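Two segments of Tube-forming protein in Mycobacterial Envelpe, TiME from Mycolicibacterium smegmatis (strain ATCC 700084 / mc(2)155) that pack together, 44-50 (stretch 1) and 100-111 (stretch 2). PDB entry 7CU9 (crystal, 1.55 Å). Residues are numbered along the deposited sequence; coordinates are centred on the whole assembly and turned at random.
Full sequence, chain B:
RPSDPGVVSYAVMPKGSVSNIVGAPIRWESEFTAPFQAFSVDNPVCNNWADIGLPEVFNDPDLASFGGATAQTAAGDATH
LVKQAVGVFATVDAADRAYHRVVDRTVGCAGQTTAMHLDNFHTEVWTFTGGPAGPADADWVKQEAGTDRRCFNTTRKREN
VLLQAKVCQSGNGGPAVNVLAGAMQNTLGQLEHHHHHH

Stretch 1 (44-50) PVCNNWA
Stretch 2, residues 100-111: HRVVDRTVGCAG

Stretch 1 is compact: a 3-10 segment at 44-46 (C46 phi/psi -97/0) leads into a weakly bonded helix near 47-50, with W49 N bonded to C46 O at 3.1 Å. Stretch 2 enters in a helix that begins earlier in the chain and is still helical at H100-V103, and continues into a type II turn. The register pairs N48 with V102 (CA-CA 5.5 Å), V45 with T106 (4.8 Å) and C46 with C109 (4.9 Å).

R101 contributes its carbonyl: N48 ND2 donates to R101 O at 2.9 Å. Asparagine suits this place because its short amide (chi1 m, chi2 -6°) can donate here while N48 OD1 accepts from N47 ND2 at 2.9 Å. V102 CG1 (chi1 t) rests in van der Waals contact 4.0 Å from N48 O. At R105 (-90/-4) a water accepts from N48 N at 2.9 Å and lies 3.1 Å from R105 O, placed to link the two backbones.

T106 (-115/8, chi1 p) points toward stretch 1. T106 OG1 donates to V102 O at 2.8 Å, T106 CG2 lies 3.6 Å from N48 CB, and T106 CB sits over the face of W49, 3.8 Å from the centroid of the five-membered ring. T106 CA also approaches V45 O at 3.1 Å, a CA-H...O contact.

The turn runs from T106 to C109 and is closed by C109 N to T106 O at 3.0 Å. V107 (-64/121) directs its CB away; G108, at 105/-10, adopts angles where a CB would jam against the preceding carbonyl oxygen.

C109 (-72/-40, chi1 t) points toward stretch 1, and C109 SG forms a disulfide with C46 SG (C46 chi1 m) at 2.1 Å, chi3 112°, covalently fixing the turn to stretch 1. C109 SG also lies obliquely to W49 (chi1 -86°, chi2 14°), 3.5 Å from W49 CE3. A110 (-54/127) finishes the contact, its small CB 4.0 Å from W49 CH2.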

# COMPACT_ATOMS: atom_id res chain seq x y z
N PRO B 44 -7.04 24.37 -17.67
CA PRO B 44 -6.26 25.15 -16.71
C PRO B 44 -6.77 25.08 -15.26
O PRO B 44 -5.97 25.29 -14.37
CB PRO B 44 -6.37 26.59 -17.23
CG PRO B 44 -7.62 26.60 -18.07
CD PRO B 44 -7.70 25.22 -18.68
N VAL B 45 -8.05 24.76 -15.04
CA VAL B 45 -8.63 24.69 -13.67
C VAL B 45 -8.04 23.49 -12.92
O VAL B 45 -8.18 23.46 -11.69
CB VAL B 45 -10.17 24.65 -13.65
CG1 VAL B 45 -10.76 25.89 -14.31
CG2 VAL B 45 -10.72 23.37 -14.25
N CYS B 46 -7.40 22.55 -13.61
CA CYS B 46 -6.80 21.36 -12.95
C CYS B 46 -5.30 21.55 -12.68
O CYS B 46 -4.70 20.65 -12.09
CB CYS B 46 -7.06 20.10 -13.77
SG CYS B 46 -8.78 19.55 -13.62
N ASN B 47 -4.73 22.70 -13.05
CA ASN B 47 -3.27 22.94 -12.89
C ASN B 47 -2.84 22.65 -11.45
O ASN B 47 -1.88 21.88 -11.26
CB ASN B 47 -2.87 24.36 -13.30
CG ASN B 47 -1.37 24.47 -13.46
OD1 ASN B 47 -0.82 24.14 -14.50
ND2 ASN B 47 -0.69 24.91 -12.40
N ASN B 48 -3.52 23.22 -10.46
CA ASN B 48 -3.04 23.19 -9.05
C ASN B 48 -3.52 21.92 -8.34
O ASN B 48 -3.25 21.79 -7.15
CB ASN B 48 -3.38 24.48 -8.32
CG ASN B 48 -2.66 25.67 -8.91
OD1 ASN B 48 -1.82 25.52 -9.81
ND2 ASN B 48 -2.99 26.85 -8.42
N TRP B 49 -4.15 20.99 -9.06
CA TRP B 49 -4.41 19.60 -8.59
C TRP B 49 -3.46 18.61 -9.29
O TRP B 49 -3.29 17.50 -8.77
CB TRP B 49 -5.87 19.22 -8.82
CG TRP B 49 -6.82 19.62 -7.72
CD1 TRP B 49 -6.60 20.49 -6.69
CD2 TRP B 49 -8.16 19.15 -7.56
NE1 TRP B 49 -7.72 20.58 -5.90
CE2 TRP B 49 -8.69 19.77 -6.42
CE3 TRP B 49 -8.96 18.24 -8.28
CZ2 TRP B 49 -9.99 19.51 -5.97
CZ3 TRP B 49 -10.24 17.99 -7.84
CH2 TRP B 49 -10.74 18.62 -6.70
N ALA B 50 -2.89 18.98 -10.43
CA ALA B 50 -2.13 18.05 -11.30
C ALA B 50 -0.81 17.64 -10.64
O ALA B 50 -0.30 16.55 -10.94
CB ALA B 50 -1.91 18.69 -12.66
N HIS B 100 -5.15 29.26 -0.56
CA HIS B 100 -6.26 29.68 -1.45
C HIS B 100 -5.82 29.69 -2.92
O HIS B 100 -6.69 29.51 -3.78
CB HIS B 100 -6.90 30.97 -0.94
CG HIS B 100 -7.90 30.67 0.12
ND1 HIS B 100 -9.17 30.22 -0.18
CD2 HIS B 100 -7.80 30.67 1.46
CE1 HIS B 100 -9.81 29.97 0.94
NE2 HIS B 100 -9.00 30.24 1.96
N ARG B 101 -4.53 29.83 -3.22
CA ARG B 101 -4.07 29.68 -4.63
C ARG B 101 -4.25 28.23 -5.07
O ARG B 101 -4.48 28.01 -6.27
CB ARG B 101 -2.65 30.22 -4.80
CG ARG B 101 -2.59 31.74 -4.71
CD ARG B 101 -1.26 32.30 -5.16
NE ARG B 101 -0.17 32.00 -4.23
CZ ARG B 101 0.16 32.73 -3.17
NH1 ARG B 101 -0.52 33.81 -2.84
NH2 ARG B 101 1.18 32.36 -2.42
N VAL B 102 -4.18 27.26 -4.16
CA VAL B 102 -4.53 25.85 -4.48
C VAL B 102 -6.04 25.74 -4.67
O VAL B 102 -6.48 25.31 -5.76
CB VAL B 102 -4.04 24.85 -3.42
CG1 VAL B 102 -4.50 23.43 -3.76
CG2 VAL B 102 -2.53 24.89 -3.25
N VAL B 103 -6.82 26.09 -3.65
CA VAL B 103 -8.26 25.68 -3.57
C VAL B 103 -9.15 26.60 -4.41
O VAL B 103 -10.14 26.09 -4.96
CB VAL B 103 -8.74 25.57 -2.11
CG1 VAL B 103 -7.92 24.55 -1.34
CG2 VAL B 103 -8.75 26.90 -1.39
N ASP B 104 -8.83 27.89 -4.54
CA ASP B 104 -9.68 28.83 -5.32
C ASP B 104 -9.55 28.52 -6.81
O ASP B 104 -10.56 28.65 -7.53
CB ASP B 104 -9.33 30.30 -5.05
CG ASP B 104 -9.55 30.75 -3.62
OD1 ASP B 104 -10.07 29.96 -2.81
OD2 ASP B 104 -9.19 31.91 -3.32
N ARG B 105 -8.36 28.13 -7.28
CA ARG B 105 -8.04 28.08 -8.73
C ARG B 105 -8.40 26.71 -9.32
O ARG B 105 -8.26 26.55 -10.55
CB ARG B 105 -6.57 28.43 -8.95
CG ARG B 105 -6.19 29.79 -8.39
CD ARG B 105 -4.78 30.17 -8.79
NE ARG B 105 -4.47 31.52 -8.34
CZ ARG B 105 -3.30 32.12 -8.49
NH1 ARG B 105 -2.30 31.48 -9.08
NH2 ARG B 105 -3.13 33.35 -8.05
N THR B 106 -8.87 25.77 -8.49
CA THR B 106 -9.18 24.38 -8.91
C THR B 106 -10.68 24.09 -8.76
O THR B 106 -11.07 22.93 -8.95
CB THR B 106 -8.33 23.37 -8.13
OG1 THR B 106 -8.51 23.63 -6.74
CG2 THR B 106 -6.87 23.45 -8.51
N VAL B 107 -11.50 25.10 -8.47
CA VAL B 107 -12.98 24.93 -8.47
C VAL B 107 -13.38 24.60 -9.91
O VAL B 107 -13.02 25.38 -10.82
CB VAL B 107 -13.71 26.17 -7.92
CG1 VAL B 107 -15.22 26.02 -8.00
CG2 VAL B 107 -13.28 26.48 -6.50
N GLY B 108 -14.01 23.44 -10.11
CA GLY B 108 -14.39 22.94 -11.45
C GLY B 108 -13.51 21.81 -11.94
O GLY B 108 -13.86 21.20 -12.96
N CYS B 109 -12.39 21.52 -11.27
CA CYS B 109 -11.49 20.41 -11.69
C CYS B 109 -12.15 19.06 -11.38
O CYS B 109 -12.02 18.15 -12.21
CB CYS B 109 -10.13 20.51 -11.01
SG CYS B 109 -8.98 19.23 -11.59
N ALA B 110 -12.82 18.93 -10.24
CA ALA B 110 -13.49 17.67 -9.83
C ALA B 110 -14.43 17.23 -10.97
O ALA B 110 -15.24 18.06 -11.42
CB ALA B 110 -14.24 17.84 -8.54
N GLY B 111 -14.28 15.99 -11.43
CA GLY B 111 -15.12 15.42 -12.49
C GLY B 111 -14.51 15.57 -13.87
O GLY B 111 -15.07 15.00 -14.82
O HOH W 1 -5.41 25.38 -10.93